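Local coordinates for protein acetyltransferase (PDB 4JXR) that probably transfers an acetyl group from acetyl-CoA to an acceptor substrate, as a GNAT-superfamily enzyme related to phosphinothricin acetyltransferases, at residues I20-T31 with I89-G97. Numbering follows the deposited sequence.
Sequences IYRESVLNGVAT and IYLSPEARG
Helix 20-27 runs nearly perpendicular to strand 89-91, at 94° with the axes 8.3 Å apart, and carries Ile20, Tyr21, Glu23 and Ser24 against Tyr90 and the turn that follows the strand. Tyr21, its CG anti to the backbone N, runs alongside Tyr90 in the same direction, and the two form a T-shaped stack: the CD1-CE1 edge of Tyr21 comes down on one face of Tyr90, centroids 5.1 Å apart and planes at 87°. Tyr21 CE1 sits 3.6 Å from Tyr90 CZ. The Tyr21 hydroxyl accepts from Thr31 OG1 at 2.7 Å and is also hydrogen-bonded to Glu33, which holds the hydroxyl end of the ring in place. Ser24 lies at the edge of the Tyr90 ring, while Ile20 CG2 packs on Tyr90 CB at 4.0 Å.

This is the GNAT fold, in which the central strand 84-91 leads through a pyrophosphate-binding loop into helix 100-115. Tyr90 faces helix 14-27, whereas its neighbours Ile89 and Leu91 are acetyl-CoA-binding residues whose side chains meet helix 100-115; Gly97, in the loop, is another acetyl-CoA-binding residue.

Beyond the strand, Arg96 doubles back with a straight chain through CG, CD and NE, and its NE and NH2 both grip Leu91 O side-on. NH2 also makes a salt bridge to Glu23 OE1, 3.1 Å away, on the syn side but 34° out of the carboxylate plane. Pro93 CA covers one guanidinium face, and Pro93 CG lies 4.0 Å from Glu23 CD. On Glu23, OE2 takes a nearly straight bond from Asn27 ND2 and another from a water that accepts from Arg96 NH1, giving the ion pair a second, solvent-mediated link.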
loop_
_atom_site.group_PDB
_atom_site.type_symbol
_atom_site.label_atom_id
_atom_site.label_comp_id
_atom_site.label_asym_id
_atom_site.label_seq_id
_atom_site.Cartn_x
_atom_site.Cartn_y
_atom_site.Cartn_z
ATOM N N ILE A 20 0.696 -22.632 7.456
ATOM C CA ILE A 20 1.173 -21.599 8.346
ATOM C C ILE A 20 0.366 -20.335 8.145
ATOM O O ILE A 20 -0.085 -19.696 9.099
ATOM C CB ILE A 20 2.678 -21.359 8.189
ATOM C CG1 ILE A 20 3.459 -22.578 8.652
ATOM C CG2 ILE A 20 3.141 -20.136 8.924
ATOM C CD1 ILE A 20 4.902 -22.608 8.198
ATOM N N TYR A 21 0.216 -19.931 6.892
ATOM C CA TYR A 21 -0.529 -18.720 6.610
ATOM C C TYR A 21 -1.999 -18.875 7.019
ATOM O O TYR A 21 -2.584 -17.942 7.557
ATOM C CB TYR A 21 -0.413 -18.335 5.134
ATOM C CG TYR A 21 -0.955 -16.949 4.830
ATOM C CD1 TYR A 21 -0.412 -15.823 5.432
ATOM C CD2 TYR A 21 -2.005 -16.771 3.947
ATOM C CE1 TYR A 21 -0.911 -14.562 5.166
ATOM C CE2 TYR A 21 -2.507 -15.510 3.670
ATOM C CZ TYR A 21 -1.950 -14.407 4.284
ATOM O OH TYR A 21 -2.429 -13.145 4.027
ATOM N N ARG A 22 -2.590 -20.043 6.763
ATOM C CA ARG A 22 -3.976 -20.269 7.166
ATOM C C ARG A 22 -4.173 -19.985 8.673
ATOM O O ARG A 22 -5.142 -19.323 9.077
ATOM C CB ARG A 22 -4.374 -21.709 6.845
ATOM C CG ARG A 22 -5.752 -22.109 7.374
ATOM C CD ARG A 22 -6.157 -23.539 6.962
ATOM N NE ARG A 22 -7.584 -23.762 7.252
ATOM C CZ ARG A 22 -8.574 -23.555 6.389
ATOM N NH1 ARG A 22 -8.327 -23.182 5.132
ATOM N NH2 ARG A 22 -9.815 -23.746 6.793
ATOM N N GLU A 23 -3.259 -20.499 9.496
ATOM C CA GLU A 23 -3.383 -20.338 10.941
ATOM C C GLU A 23 -3.321 -18.843 11.248
ATOM O O GLU A 23 -4.041 -18.339 12.146
ATOM C CB GLU A 23 -2.293 -21.138 11.647
ATOM C CG GLU A 23 -2.414 -21.196 13.164
ATOM C CD GLU A 23 -2.050 -19.940 13.936
ATOM O OE1 GLU A 23 -1.151 -19.105 13.551
ATOM O OE2 GLU A 23 -2.624 -19.877 15.074
ATOM N N SER A 24 -2.426 -18.106 10.585
ATOM C CA SER A 24 -2.315 -16.659 10.802
ATOM C C SER A 24 -3.573 -15.930 10.363
ATOM O O SER A 24 -4.070 -15.018 11.063
ATOM C CB SER A 24 -1.113 -16.115 10.041
ATOM O OG SER A 24 -0.911 -14.717 10.279
ATOM N N VAL A 25 -4.121 -16.309 9.222
ATOM C CA VAL A 25 -5.331 -15.676 8.742
ATOM C C VAL A 25 -6.467 -15.866 9.746
ATOM O O VAL A 25 -7.207 -14.932 10.033
ATOM C CB VAL A 25 -5.734 -16.222 7.352
ATOM C CG1 VAL A 25 -7.155 -15.805 6.985
ATOM C CG2 VAL A 25 -4.749 -15.747 6.290
ATOM N N LEU A 26 -6.615 -17.086 10.263
ATOM C CA LEU A 26 -7.720 -17.400 11.155
ATOM C C LEU A 26 -7.534 -16.889 12.544
ATOM O O LEU A 26 -8.570 -16.504 13.164
ATOM C CB LEU A 26 -7.932 -18.897 11.201
ATOM C CG LEU A 26 -8.369 -19.531 9.897
ATOM C CD1 LEU A 26 -8.375 -21.063 9.976
ATOM C CD2 LEU A 26 -9.718 -19.012 9.439
ATOM N N ASN A 27 -6.337 -16.885 13.105
ATOM C CA ASN A 27 -6.153 -16.608 14.507
ATOM C C ASN A 27 -5.438 -15.320 14.831
ATOM O O ASN A 27 -5.467 -14.903 15.982
ATOM C CB ASN A 27 -5.439 -17.786 15.129
ATOM C CG ASN A 27 -6.292 -19.084 15.060
ATOM O OD1 ASN A 27 -7.553 -19.056 15.081
ATOM N ND2 ASN A 27 -5.615 -20.206 15.018
ATOM N N GLY A 28 -4.858 -14.640 13.856
ATOM C CA GLY A 28 -4.004 -13.473 14.142
ATOM C C GLY A 28 -4.461 -12.207 13.473
ATOM O O GLY A 28 -5.477 -12.207 12.764
ATOM N N VAL A 29 -3.730 -11.128 13.678
ATOM C CA VAL A 29 -4.031 -9.911 12.952
ATOM C C VAL A 29 -2.797 -9.386 12.214
ATOM O O VAL A 29 -2.826 -8.240 11.770
ATOM C CB VAL A 29 -4.673 -8.810 13.850
ATOM C CG1 VAL A 29 -6.075 -9.218 14.301
ATOM C CG2 VAL A 29 -3.762 -8.491 15.019
ATOM N N ALA A 30 -1.731 -10.174 12.092
ATOM C CA ALA A 30 -0.602 -9.828 11.218
ATOM C C ALA A 30 -1.030 -9.690 9.789
ATOM O O ALA A 30 -0.412 -8.940 9.071
ATOM C CB ALA A 30 0.519 -10.844 11.347
ATOM N N THR A 31 -2.004 -10.488 9.367
ATOM C CA THR A 31 -2.546 -10.362 8.040
ATOM C C THR A 31 -4.000 -9.913 8.134
ATOM O O THR A 31 -4.760 -10.379 8.986
ATOM C CB THR A 31 -2.438 -11.662 7.218
ATOM O OG1 THR A 31 -3.171 -11.484 6.003
ATOM C CG2 THR A 31 -2.982 -12.854 7.985
ATOM N N ILE A 89 6.647 -11.892 7.298
ATOM C CA ILE A 89 7.192 -12.975 8.104
ATOM C C ILE A 89 6.056 -13.695 8.783
ATOM O O ILE A 89 5.251 -13.067 9.455
ATOM C CB ILE A 89 8.146 -12.449 9.169
ATOM C CG1 ILE A 89 9.248 -11.593 8.598
ATOM C CG2 ILE A 89 8.733 -13.615 9.983
ATOM C CD1 ILE A 89 10.000 -10.895 9.674
ATOM N N TYR A 90 6.020 -15.027 8.678
ATOM C CA TYR A 90 4.987 -15.855 9.324
ATOM C C TYR A 90 5.634 -17.054 9.970
ATOM O O TYR A 90 6.262 -17.862 9.322
ATOM C CB TYR A 90 3.928 -16.297 8.322
ATOM C CG TYR A 90 3.146 -15.113 7.794
ATOM C CD1 TYR A 90 2.055 -14.652 8.471
ATOM C CD2 TYR A 90 3.494 -14.472 6.626
ATOM C CE1 TYR A 90 1.371 -13.531 8.041
ATOM C CE2 TYR A 90 2.802 -13.326 6.200
ATOM C CZ TYR A 90 1.771 -12.872 6.944
ATOM O OH TYR A 90 1.081 -11.751 6.517
ATOM N N LEU A 91 5.451 -17.179 11.278
ATOM C CA LEU A 91 5.939 -18.302 12.061
ATOM C C LEU A 91 4.790 -19.152 12.530
ATOM O O LEU A 91 3.807 -18.630 13.046
ATOM C CB LEU A 91 6.634 -17.770 13.310
ATOM C CG LEU A 91 7.857 -16.948 13.073
ATOM C CD1 LEU A 91 8.434 -16.428 14.378
ATOM C CD2 LEU A 91 8.900 -17.698 12.299
ATOM N N SER A 92 4.926 -20.453 12.439
ATOM C CA SER A 92 4.000 -21.369 13.106
ATOM C C SER A 92 4.111 -21.147 14.606
ATOM O O SER A 92 5.153 -20.716 15.132
ATOM C CB SER A 92 4.323 -22.791 12.765
ATOM O OG SER A 92 5.534 -23.199 13.269
ATOM N N PRO A 93 3.038 -21.479 15.357
ATOM C CA PRO A 93 3.096 -21.280 16.810
ATOM C C PRO A 93 4.320 -21.915 17.439
ATOM O O PRO A 93 4.931 -21.286 18.328
ATOM C CB PRO A 93 1.807 -21.924 17.281
ATOM C CG PRO A 93 0.851 -21.610 16.153
ATOM C CD PRO A 93 1.682 -21.852 14.919
ATOM N N GLU A 94 4.718 -23.096 16.974
ATOM C CA GLU A 94 5.821 -23.825 17.582
ATOM C C GLU A 94 7.180 -23.220 17.297
ATOM O O GLU A 94 8.151 -23.549 17.991
ATOM C CB GLU A 94 5.824 -25.286 17.107
ATOM C CG GLU A 94 6.260 -25.449 15.649
ATOM C CD GLU A 94 6.879 -26.804 15.339
ATOM O OE1 GLU A 94 6.148 -27.693 14.845
ATOM O OE2 GLU A 94 8.098 -26.968 15.574
ATOM N N ALA A 95 7.230 -22.318 16.306
ATOM C CA ALA A 95 8.462 -21.657 15.926
ATOM C C ALA A 95 8.687 -20.351 16.681
ATOM O O ALA A 95 9.681 -19.694 16.431
ATOM C CB ALA A 95 8.472 -21.353 14.426
ATOM N N ARG A 96 7.733 -19.903 17.492
ATOM C CA ARG A 96 7.837 -18.601 18.144
ATOM C C ARG A 96 8.716 -18.712 19.378
ATOM O O ARG A 96 8.776 -19.780 20.021
ATOM C CB ARG A 96 6.441 -18.071 18.421
ATOM C CG ARG A 96 5.621 -17.819 17.155
ATOM C CD ARG A 96 4.154 -17.454 17.295
ATOM N NE ARG A 96 3.443 -17.667 16.000
ATOM C CZ ARG A 96 2.121 -17.795 15.862
ATOM N NH1 ARG A 96 1.321 -17.701 16.924
ATOM N NH2 ARG A 96 1.569 -18.020 14.706
ATOM N N GLY A 97 9.404 -17.637 19.735
ATOM C CA GLY A 97 10.225 -17.625 20.952
ATOM C C GLY A 97 11.567 -18.314 20.889
ATOM O O GLY A 97 12.143 -18.720 21.905
HETATM O O HOH W 1 -1.568 -18.468 17.134
HETATM O O HOH W 2 0.147 -8.410 6.343
#